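Local coordinates for protein E1 (Kluyveromyces marxianus, PDB 3VX6) that activates the ubiquitin-like proteins Atg8 and Atg12 as an E1-like enzyme, serving their conjugation in autophagy and cytoplasm-to-vacuole transport, at residues V184-K187 with D191-K194; E197-K202 with T220-L225; I233-L236 with S242-A245. All coordinates share one frame; numbering follows the deposited sequence.

Contact 1: residues V184-K187 with D191-K194; sequences VIQK and DNLK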
ATOM      1  N   VAL A 184       3.077  21.480 -13.563  1.00 42.94           N
ATOM      2  CA  VAL A 184       4.337  20.849 -13.196  1.00 44.18           C
ATOM      3  C   VAL A 184       4.160  19.907 -12.003  1.00 44.93           C
ATOM      4  O   VAL A 184       3.505  20.240 -11.016  1.00 44.63           O
ATOM      5  CB  VAL A 184       5.434  21.917 -12.879  1.00 43.61           C
ATOM      6  CG1 VAL A 184       5.433  22.973 -13.961  1.00 44.16           C
ATOM      7  CG2 VAL A 184       5.195  22.568 -11.532  1.00 43.57           C
ATOM      8  N   ILE A 185       4.738  18.716 -12.114  1.00 46.40           N
ATOM      9  CA  ILE A 185       4.665  17.721 -11.052  1.00 46.85           C
ATOM     10  C   ILE A 185       5.360  18.223  -9.800  1.00 45.83           C
ATOM     11  O   ILE A 185       6.506  18.638  -9.841  1.00 44.56           O
ATOM     12  CB  ILE A 185       5.294  16.397 -11.516  1.00 47.94           C
ATOM     13  CG1 ILE A 185       4.393  15.787 -12.583  1.00 50.12           C
ATOM     14  CG2 ILE A 185       5.455  15.437 -10.354  1.00 47.92           C
ATOM     15  CD1 ILE A 185       4.866  14.479 -13.086  1.00 54.35           C
ATOM     16  N   GLN A 186       4.642  18.186  -8.686  1.00 46.63           N
ATOM     17  CA  GLN A 186       5.155  18.648  -7.404  1.00 47.55           C
ATOM     18  C   GLN A 186       4.886  17.601  -6.318  1.00 48.46           C
ATOM     19  O   GLN A 186       3.982  16.770  -6.449  1.00 47.55           O
ATOM     20  CB  GLN A 186       4.472  19.968  -7.026  1.00 47.61           C
ATOM     21  CG  GLN A 186       4.660  21.077  -8.038  1.00 48.72           C
ATOM     22  CD  GLN A 186       6.069  21.625  -8.035  1.00 50.02           C
ATOM     23  OE1 GLN A 186       6.391  22.553  -8.774  1.00 48.64           O
ATOM     24  NE2 GLN A 186       6.922  21.055  -7.190  1.00 52.97           N
ATOM     25  N   LYS A 187       5.659  17.647  -5.238  1.00 49.20           N
ATOM     26  CA  LYS A 187       5.470  16.690  -4.158  1.00 51.05           C
ATOM     27  C   LYS A 187       4.049  16.776  -3.596  1.00 50.90           C
ATOM     28  O   LYS A 187       3.504  17.865  -3.415  1.00 49.46           O
ATOM     29  CB  LYS A 187       6.492  16.943  -3.049  1.00 53.63           C
ATOM     30  CG  LYS A 187       7.929  16.726  -3.493  1.00 55.26           C
ATOM     31  CD  LYS A 187       8.911  16.961  -2.364  1.00 57.46           C
ATOM     32  CE  LYS A 187      10.336  16.813  -2.877  1.00 59.06           C
ATOM     33  NZ  LYS A 187      11.368  17.173  -1.855  1.00 59.84           N
ATOM     34  N   ASP A 191       0.398  21.713   1.583  1.00 49.28           N
ATOM     35  CA  ASP A 191       0.145  22.991   0.919  1.00 48.46           C
ATOM     36  C   ASP A 191       0.023  22.842  -0.595  1.00 47.19           C
ATOM     37  O   ASP A 191      -0.714  23.588  -1.242  1.00 48.41           O
ATOM     38  CB  ASP A 191       1.219  24.016   1.275  1.00 48.50           C
ATOM     39  CG  ASP A 191       1.146  24.451   2.733  1.00 51.04           C
ATOM     40  OD1 ASP A 191       0.043  24.453   3.328  1.00 48.96           O
ATOM     41  OD2 ASP A 191       2.204  24.814   3.285  1.00 55.06           O
ATOM     42  N   ASN A 192       0.744  21.876  -1.156  1.00 45.63           N
ATOM     43  CA  ASN A 192       0.670  21.611  -2.582  1.00 43.73           C
ATOM     44  C   ASN A 192      -0.661  20.964  -2.867  1.00 43.28           C
ATOM     45  O   ASN A 192      -1.305  21.267  -3.870  1.00 43.46           O
ATOM     46  CB  ASN A 192       1.775  20.665  -3.024  1.00 40.97           C
ATOM     47  CG  ASN A 192       3.056  21.384  -3.297  1.00 40.00           C
ATOM     48  OD1 ASN A 192       3.119  22.610  -3.189  1.00 38.45           O
ATOM     49  ND2 ASN A 192       4.093  20.637  -3.660  1.00 39.61           N
ATOM     50  N   LEU A 193      -1.075  20.076  -1.971  1.00 42.90           N
ATOM     51  CA  LEU A 193      -2.346  19.384  -2.144  1.00 43.01           C
ATOM     52  C   LEU A 193      -3.513  20.341  -2.020  1.00 42.09           C
ATOM     53  O   LEU A 193      -4.545  20.129  -2.643  1.00 42.47           O
ATOM     54  CB  LEU A 193      -2.479  18.235  -1.140  1.00 42.70           C
ATOM     55  CG  LEU A 193      -1.550  17.070  -1.492  1.00 42.55           C
ATOM     56  CD1 LEU A 193      -1.403  16.135  -0.304  1.00 44.39           C
ATOM     57  CD2 LEU A 193      -2.090  16.348  -2.711  1.00 43.02           C
ATOM     58  N   LYS A 194      -3.345  21.399  -1.236  1.00 41.16           N
ATOM     59  CA  LYS A 194      -4.404  22.386  -1.075  1.00 41.80           C
ATOM     60  C   LYS A 194      -4.614  23.212  -2.337  1.00 42.77           C
ATOM     61  O   LYS A 194      -5.706  23.751  -2.542  1.00 43.83           O
ATOM     62  CB  LYS A 194      -4.093  23.323   0.087  1.00 40.68           C
ATOM     63  CG  LYS A 194      -4.228  22.655   1.437  1.00 42.43           C
ATOM     64  CD  LYS A 194      -3.873  23.590   2.567  1.00 43.01           C
ATOM     65  CE  LYS A 194      -4.086  22.902   3.910  1.00 45.87           C
ATOM     66  NZ  LYS A 194      -3.615  23.741   5.055  1.00 49.01           N
TER

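Contact 2: residues E197-K202 with T220-L225; sequences EKVVFK and TVWSKL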
ATOM      1  N   GLU A 197      -3.890  20.765  -8.886  1.00 43.12           N
ATOM      2  CA  GLU A 197      -5.027  20.485  -9.754  1.00 43.49           C
ATOM      3  C   GLU A 197      -5.387  19.034  -9.594  1.00 43.87           C
ATOM      4  O   GLU A 197      -6.543  18.641  -9.778  1.00 44.62           O
ATOM      5  CB  GLU A 197      -4.686  20.712 -11.232  1.00 44.09           C
ATOM      6  CG  GLU A 197      -4.362  22.126 -11.612  1.00 45.00           C
ATOM      7  CD  GLU A 197      -2.906  22.460 -11.416  1.00 45.73           C
ATOM      8  OE1 GLU A 197      -2.061  21.829 -12.096  1.00 44.59           O
ATOM      9  OE2 GLU A 197      -2.618  23.355 -10.583  1.00 47.15           O
ATOM     10  N   LYS A 198      -4.374  18.236  -9.267  1.00 43.72           N
ATOM     11  CA  LYS A 198      -4.569  16.816  -9.105  1.00 41.95           C
ATOM     12  C   LYS A 198      -3.399  16.095  -8.491  1.00 41.41           C
ATOM     13  O   LYS A 198      -2.342  16.671  -8.257  1.00 42.25           O
ATOM     14  CB  LYS A 198      -4.897  16.188 -10.456  1.00 43.88           C
ATOM     15  CG  LYS A 198      -3.962  16.557 -11.573  1.00 43.19           C
ATOM     16  CD  LYS A 198      -4.649  16.295 -12.898  1.00 43.80           C
ATOM     17  CE  LYS A 198      -3.734  16.571 -14.081  1.00 44.59           C
ATOM     18  NZ  LYS A 198      -4.496  16.520 -15.360  1.00 41.52           N
ATOM     19  N   VAL A 199      -3.630  14.816  -8.228  1.00 40.03           N
ATOM     20  CA  VAL A 199      -2.661  13.913  -7.642  1.00 37.70           C
ATOM     21  C   VAL A 199      -2.355  12.813  -8.641  1.00 36.52           C
ATOM     22  O   VAL A 199      -3.263  12.239  -9.227  1.00 36.11           O
ATOM     23  CB  VAL A 199      -3.231  13.276  -6.369  1.00 38.78           C
ATOM     24  CG1 VAL A 199      -2.351  12.100  -5.914  1.00 38.84           C
ATOM     25  CG2 VAL A 199      -3.337  14.337  -5.288  1.00 39.91           C
ATOM     26  N   VAL A 200      -1.074  12.527  -8.841  1.00 36.47           N
ATOM     27  CA  VAL A 200      -0.669  11.476  -9.767  1.00 36.19           C
ATOM     28  C   VAL A 200      -0.187  10.290  -8.939  1.00 37.17           C
ATOM     29  O   VAL A 200       0.629  10.433  -8.028  1.00 37.56           O
ATOM     30  CB  VAL A 200       0.425  11.976 -10.745  1.00 34.90           C
ATOM     31  CG1 VAL A 200      -0.137  13.094 -11.584  1.00 34.77           C
ATOM     32  CG2 VAL A 200       1.628  12.483  -9.991  1.00 33.01           C
ATOM     33  N   PHE A 201      -0.716   9.117  -9.256  1.00 37.32           N
ATOM     34  CA  PHE A 201      -0.412   7.906  -8.515  1.00 37.20           C
ATOM     35  C   PHE A 201       0.013   6.748  -9.416  1.00 37.94           C
ATOM     36  O   PHE A 201      -0.666   6.422 -10.391  1.00 36.82           O
ATOM     37  CB  PHE A 201      -1.667   7.535  -7.708  1.00 36.77           C
ATOM     38  CG  PHE A 201      -1.619   6.187  -7.043  1.00 37.43           C
ATOM     39  CD1 PHE A 201      -2.742   5.359  -7.066  1.00 38.02           C
ATOM     40  CD2 PHE A 201      -0.493   5.756  -6.361  1.00 36.78           C
ATOM     41  CE1 PHE A 201      -2.739   4.138  -6.428  1.00 34.19           C
ATOM     42  CE2 PHE A 201      -0.483   4.528  -5.716  1.00 34.90           C
ATOM     43  CZ  PHE A 201      -1.601   3.722  -5.748  1.00 36.34           C
ATOM     44  N   LYS A 202       1.161   6.150  -9.108  1.00 38.25           N
ATOM     45  CA  LYS A 202       1.622   4.994  -9.860  1.00 38.41           C
ATOM     46  C   LYS A 202       0.834   3.871  -9.207  1.00 38.51           C
ATOM     47  O   LYS A 202       1.236   3.282  -8.204  1.00 37.23           O
ATOM     48  CB  LYS A 202       3.129   4.811  -9.701  1.00 38.07           C
ATOM     49  CG  LYS A 202       3.907   5.716 -10.649  1.00 40.82           C
ATOM     50  CD  LYS A 202       5.229   6.227 -10.074  1.00 39.18           C
ATOM     51  CE  LYS A 202       5.935   7.095 -11.102  1.00 37.64           C
ATOM     52  NZ  LYS A 202       7.264   7.576 -10.653  1.00 37.13           N
ATOM     53  N   THR A 220      -8.963   9.947   1.225  1.00 33.92           N
ATOM     54  CA  THR A 220      -9.209  10.307   2.605  1.00 33.00           C
ATOM     55  C   THR A 220      -8.288  11.438   3.079  1.00 33.40           C
ATOM     56  O   THR A 220      -8.724  12.390   3.731  1.00 31.96           O
ATOM     57  CB  THR A 220      -9.043   9.069   3.503  1.00 32.81           C
ATOM     58  OG1 THR A 220     -10.023   8.093   3.139  1.00 32.90           O
ATOM     59  CG2 THR A 220      -9.215   9.433   4.965  1.00 32.99           C
ATOM     60  N   VAL A 221      -7.011  11.352   2.749  1.00 32.12           N
ATOM     61  CA  VAL A 221      -6.112  12.391   3.204  1.00 32.16           C
ATOM     62  C   VAL A 221      -6.332  13.705   2.473  1.00 33.29           C
ATOM     63  O   VAL A 221      -6.538  14.753   3.076  1.00 34.47           O
ATOM     64  CB  VAL A 221      -4.664  11.968   3.046  1.00 30.12           C
ATOM     65  CG1 VAL A 221      -3.767  13.113   3.443  1.00 26.57           C
ATOM     66  CG2 VAL A 221      -4.401  10.732   3.896  1.00 26.88           C
ATOM     67  N   TRP A 222      -6.276  13.645   1.160  1.00 34.06           N
ATOM     68  CA  TRP A 222      -6.474  14.826   0.365  1.00 37.22           C
ATOM     69  C   TRP A 222      -7.785  15.533   0.768  1.00 38.57           C
ATOM     70  O   TRP A 222      -7.857  16.764   0.777  1.00 38.08           O
ATOM     71  CB  TRP A 222      -6.500  14.402  -1.092  1.00 38.84           C
ATOM     72  CG  TRP A 222      -6.321  15.490  -2.051  1.00 39.43           C
ATOM     73  CD1 TRP A 222      -6.052  16.808  -1.783  1.00 38.89           C
ATOM     74  CD2 TRP A 222      -6.415  15.374  -3.466  1.00 39.14           C
ATOM     75  NE1 TRP A 222      -5.979  17.517  -2.958  1.00 39.10           N
ATOM     76  CE2 TRP A 222      -6.197  16.658  -4.007  1.00 37.96           C
ATOM     77  CE3 TRP A 222      -6.661  14.305  -4.333  1.00 38.80           C
ATOM     78  CZ2 TRP A 222      -6.227  16.901  -5.375  1.00 38.87           C
ATOM     79  CZ3 TRP A 222      -6.690  14.546  -5.689  1.00 38.88           C
ATOM     80  CH2 TRP A 222      -6.472  15.834  -6.200  1.00 40.25           C
ATOM     81  N   SER A 223      -8.802  14.738   1.112  1.00 38.86           N
ATOM     82  CA  SER A 223     -10.116  15.231   1.525  1.00 40.11           C
ATOM     83  C   SER A 223     -10.067  16.177   2.706  1.00 41.03           C
ATOM     84  O   SER A 223     -10.604  17.277   2.659  1.00 42.65           O
ATOM     85  CB  SER A 223     -11.035  14.069   1.919  1.00 40.08           C
ATOM     86  OG  SER A 223     -11.527  13.377   0.794  1.00 44.64           O
ATOM     87  N   LYS A 224      -9.454  15.720   3.784  1.00 41.24           N
ATOM     88  CA  LYS A 224      -9.363  16.513   4.988  1.00 43.18           C
ATOM     89  C   LYS A 224      -8.431  17.717   4.837  1.00 43.19           C
ATOM     90  O   LYS A 224      -8.651  18.755   5.462  1.00 44.33           O
ATOM     91  CB  LYS A 224      -8.920  15.612   6.152  1.00 44.58           C
ATOM     92  CG  LYS A 224      -9.991  14.601   6.560  1.00 48.22           C
ATOM     93  CD  LYS A 224      -9.480  13.575   7.559  1.00 51.03           C
ATOM     94  CE  LYS A 224     -10.501  12.454   7.791  1.00 54.32           C
ATOM     95  NZ  LYS A 224     -11.606  12.819   8.733  1.00 55.85           N
ATOM     96  N   LEU A 225      -7.406  17.575   4.000  1.00 42.32           N
ATOM     97  CA  LEU A 225      -6.424  18.630   3.761  1.00 40.91           C
ATOM     98  C   LEU A 225      -7.028  19.694   2.885  1.00 39.90           C
ATOM     99  O   LEU A 225      -6.978  20.875   3.181  1.00 39.20           O
ATOM    100  CB  LEU A 225      -5.192  18.079   3.038  1.00 40.54           C
ATOM    101  CG  LEU A 225      -4.155  17.364   3.879  1.00 40.20           C
ATOM    102  CD1 LEU A 225      -2.945  17.050   3.023  1.00 39.64           C
ATOM    103  CD2 LEU A 225      -3.774  18.257   5.041  1.00 39.90           C
TER

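Contact 3: residues I233-L236 with S242-A245; sequences ICFL and SFEA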
ATOM      1  N   ILE A 233      -7.336  12.275  -9.668  1.00 38.11           N
ATOM      2  CA  ILE A 233      -6.151  11.454  -9.488  1.00 37.98           C
ATOM      3  C   ILE A 233      -5.738  10.750 -10.764  1.00 38.90           C
ATOM      4  O   ILE A 233      -6.546  10.068 -11.394  1.00 39.14           O
ATOM      5  CB  ILE A 233      -6.384  10.387  -8.417  1.00 37.30           C
ATOM      6  CG1 ILE A 233      -6.732  11.061  -7.086  1.00 35.54           C
ATOM      7  CG2 ILE A 233      -5.152   9.498  -8.302  1.00 36.54           C
ATOM      8  CD1 ILE A 233      -7.189  10.102  -6.020  1.00 34.58           C
ATOM      9  N   CYS A 234      -4.476  10.924 -11.143  1.00 40.11           N
ATOM     10  CA  CYS A 234      -3.935  10.272 -12.333  1.00 42.47           C
ATOM     11  C   CYS A 234      -3.366   8.921 -11.918  1.00 41.67           C
ATOM     12  O   CYS A 234      -2.489   8.847 -11.064  1.00 41.57           O
ATOM     13  CB  CYS A 234      -2.819  11.119 -12.949  1.00 43.78           C
ATOM     14  SG  CYS A 234      -3.363  12.706 -13.553  1.00 47.61           S
ATOM     15  N   PHE A 235      -3.867   7.855 -12.519  1.00 42.83           N
ATOM     16  CA  PHE A 235      -3.401   6.515 -12.196  1.00 43.85           C
ATOM     17  C   PHE A 235      -2.492   6.011 -13.297  1.00 44.59           C
ATOM     18  O   PHE A 235      -2.953   5.570 -14.346  1.00 46.05           O
ATOM     19  CB  PHE A 235      -4.602   5.590 -12.009  1.00 42.35           C
ATOM     20  CG  PHE A 235      -5.484   5.985 -10.853  1.00 44.46           C
ATOM     21  CD1 PHE A 235      -5.061   5.791  -9.538  1.00 43.15           C
ATOM     22  CD2 PHE A 235      -6.724   6.585 -11.072  1.00 43.68           C
ATOM     23  CE1 PHE A 235      -5.860   6.187  -8.460  1.00 44.19           C
ATOM     24  CE2 PHE A 235      -7.529   6.985  -9.997  1.00 43.34           C
ATOM     25  CZ  PHE A 235      -7.096   6.787  -8.691  1.00 42.89           C
ATOM     26  N   LEU A 236      -1.190   6.092 -13.064  1.00 46.65           N
ATOM     27  CA  LEU A 236      -0.237   5.649 -14.066  1.00 48.67           C
ATOM     28  C   LEU A 236       0.090   4.170 -13.984  1.00 49.01           C
ATOM     29  O   LEU A 236       0.311   3.616 -12.907  1.00 49.18           O
ATOM     30  CB  LEU A 236       1.045   6.476 -13.986  1.00 48.77           C
ATOM     31  CG  LEU A 236       0.828   7.927 -14.410  1.00 50.88           C
ATOM     32  CD1 LEU A 236       0.137   8.684 -13.284  1.00 52.13           C
ATOM     33  CD2 LEU A 236       2.159   8.574 -14.745  1.00 53.30           C
ATOM     34  N   SER A 242      -2.971   3.147 -17.758  1.00 49.17           N
ATOM     35  CA  SER A 242      -2.931   4.408 -17.008  1.00 48.66           C
ATOM     36  C   SER A 242      -4.094   5.338 -17.358  1.00 47.92           C
ATOM     37  O   SER A 242      -4.364   5.610 -18.533  1.00 47.45           O
ATOM     38  CB  SER A 242      -1.598   5.130 -17.231  1.00 47.85           C
ATOM     39  OG  SER A 242      -0.927   4.620 -18.375  1.00 51.93           O
ATOM     40  N   PHE A 243      -4.788   5.813 -16.327  1.00 46.94           N
ATOM     41  CA  PHE A 243      -5.928   6.705 -16.512  1.00 46.41           C
ATOM     42  C   PHE A 243      -6.016   7.742 -15.398  1.00 45.72           C
ATOM     43  O   PHE A 243      -5.574   7.501 -14.281  1.00 45.99           O
ATOM     44  CB  PHE A 243      -7.229   5.908 -16.515  1.00 47.26           C
ATOM     45  CG  PHE A 243      -7.593   5.335 -15.164  1.00 48.30           C
ATOM     46  CD1 PHE A 243      -6.863   4.280 -14.616  1.00 46.93           C
ATOM     47  CD2 PHE A 243      -8.660   5.862 -14.434  1.00 47.63           C
ATOM     48  CE1 PHE A 243      -7.191   3.765 -13.367  1.00 46.27           C
ATOM     49  CE2 PHE A 243      -8.997   5.354 -13.184  1.00 46.82           C
ATOM     50  CZ  PHE A 243      -8.262   4.303 -12.648  1.00 46.78           C
ATOM     51  N   GLU A 244      -6.592   8.896 -15.707  1.00 44.68           N
ATOM     52  CA  GLU A 244      -6.767   9.944 -14.710  1.00 42.97           C
ATOM     53  C   GLU A 244      -8.233   9.897 -14.307  1.00 41.73           C
ATOM     54  O   GLU A 244      -9.098   9.619 -15.135  1.00 41.33           O
ATOM     55  CB  GLU A 244      -6.450  11.318 -15.302  1.00 43.81           C
ATOM     56  CG  GLU A 244      -6.718  12.463 -14.340  1.00 45.64           C
ATOM     57  CD  GLU A 244      -6.395  13.827 -14.931  1.00 47.03           C
ATOM     58  OE1 GLU A 244      -5.223  14.054 -15.303  1.00 46.82           O
ATOM     59  OE2 GLU A 244      -7.312  14.676 -15.016  1.00 47.17           O
ATOM     60  N   ALA A 245      -8.522  10.161 -13.042  1.00 40.20           N
ATOM     61  CA  ALA A 245      -9.899  10.136 -12.593  1.00 38.32           C
ATOM     62  C   ALA A 245     -10.264  11.242 -11.600  1.00 38.28           C
ATOM     63  O   ALA A 245      -9.464  11.658 -10.764  1.00 38.58           O
ATOM     64  CB  ALA A 245     -10.213   8.777 -12.003  1.00 36.52           C
TER

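Contact 1: residues V184-K187 with D191-K194
Asn192, in the short helix 190-195, turns its side-chain amide back to the chain that leaves strand 184-186 and grips the main-chain carbonyl of Lys187. The bond from Asn192 ND2 to Lys187 O measures 2.8 Å and is nearly straight, 163° at the hydrogen. The donor lies in the carbonyl plane on a lone pair of the oxygen, and the oxygen in turn lies close to the plane of the amide. With CG beside the backbone N and anti to the carbonyl carbon (chi1 -84°), the amide is directed toward the Lys187 carbonyl. Its nitrogen also rests on the start of the Gln186 side chain, with Asn192 ND2 3.5 Å from Gln186 CB. Lys187 gives mainly its backbone: its extended side chain leads off from the helix, and Lys187 CB stays 4.4 Å from Asn192 ND2. Asn192 also packs on Cys179 and Ile181 of strand 177-181, next to which strand 184-186 forms the border of the sheet within this chain. Without the amide of Asn192, as with an alanine here, Lys187 O would probably lose its donor from the helix and keep the weak bond of Thr189 OG1, leaving the turn less tied to the helix. Chemically this is a side-chain-to-backbone hydrogen bond at the protein surface: one amide, with little apolar burial, ties the edge strand to the helix that follows it.

Contact 2: residues E197-K202 with T220-L225
Val199 sets its CG2 methyl over one face of the Trp222 indole, in a CH-pi contact with the benzene half of the ring system. The methyl carbon Val199 CG2 lies 3.4 Å from the centroid of the six-membered ring of Trp222 and only 12° off the ring normal. Val199 CB follows it in, 3.7 Å from Trp222 CZ3. Beside this pair the backbone joins in, Lys198 CA coming obliquely to the ring at 3.6 Å from Trp222 CH2. CG of Trp222 stands anti to the backbone N (chi1 -164°), which carries the indole out from the helix to the strand. The valine's CG2 branch is the one anti to its carbonyl carbon, and this leaves CG1 off the ring. Next come the groups around the indole: its NE1 donates to the backbone O of Leu193, and Tyr231 meets it edge-to-face, which together probably help to hold it in place. The Lys198 side chain departs from the ring and ends in a salt bridge with Glu244. Strand 198-202 is held in the mixed sheet by backbone bonds from Val199 to Thr232 and Cys234 of strand 231-236. The contact thus joins strand and helix of a beta-alpha-beta unit, 198-202, 215-225 and 231-236, while Val221 and Leu225 pack against Leu113 of helix 97-114.

Contact 3: residues I233-L236 with S242-A245
Ala245 N donates to Ile233 O at 2.6 Å, with 156° at the hydrogen, in an antiparallel hydrogen-bonded pair of a beta hairpin. The same oxygen, Ile233 O, also receives a CA-H...O contact from Glu244 CA at 3.3 Å. Two residues on, Phe235 and Phe243 form the next hydrogen-bonded pair, with Phe243 N 2.7 Å from Phe235 O; Cys234 and Glu244 between them are the non-hydrogen-bonded pair. Each hydrogen-bonded pair has a return N-H...O bond as well, from Ile233 N to Ala245 O and from Phe235 N to Phe243 O, whose modelled lengths are doubtful at this resolution.

Ile233, Phe235, Phe243 and Ala245 share one face of the sheet. Phe243 has CG wedged between its backbone N and carbonyl carbon (chi1 70°), which folds its ring across toward strand 231-236. Phe235 CB lies over that ring's face, 3.9 Å from the Phe243 centroid, a CH-pi contact. The two rings, with centroids 4.7 Å apart and planes at 31°, meet obliquely. At the edge of the Phe235 ring, near its plane, the methyl Ala245 CB stands 3.8 Å from Phe235 CE2, while Ile233 CG2 covers one face of the same ring. Cys234 and Glu244 point to the other face, where Glu244 OE1 finds its ionic partner in Lys198. Near the turn Ser242 CB packs on Leu236 CA at 3.5 Å, and its hydroxyl bonds Arg237 O, fastening the loop between the strands.

Helix 215-225 covers the phenylalanine-bearing side, where Ile218, Leu219 and Trp222 touch Ile233. In the sheet, strand 231-236 runs parallel to 198-202 on its far side, and strand 243-250 is flanked antiparallel by 151-159.

How the contacts relate
The three contacts follow one another along the chain and all reach the same mixed sheet. Contacts 1 and 2 have centres about 9 Å apart and meet through Leu193, whose CD2 lies 3.5 Å from Val199 CG2 and whose carbonyl receives the indole of contact 2. Contacts 2 and 3, centres about 12 Å apart, share the neighbouring strands 198-202 and 231-236, where the Phe201 and Phe235 rings pack together; the Lys198 to Glu244 pair reaches across strand 231-236, from strand 198-202 to strand 243-250. Contacts 1 and 3 do not touch, their nearest atoms being about 7 Å apart, so contact 2 bridges surface turn and buried hairpin within the Atg7 N-terminal region.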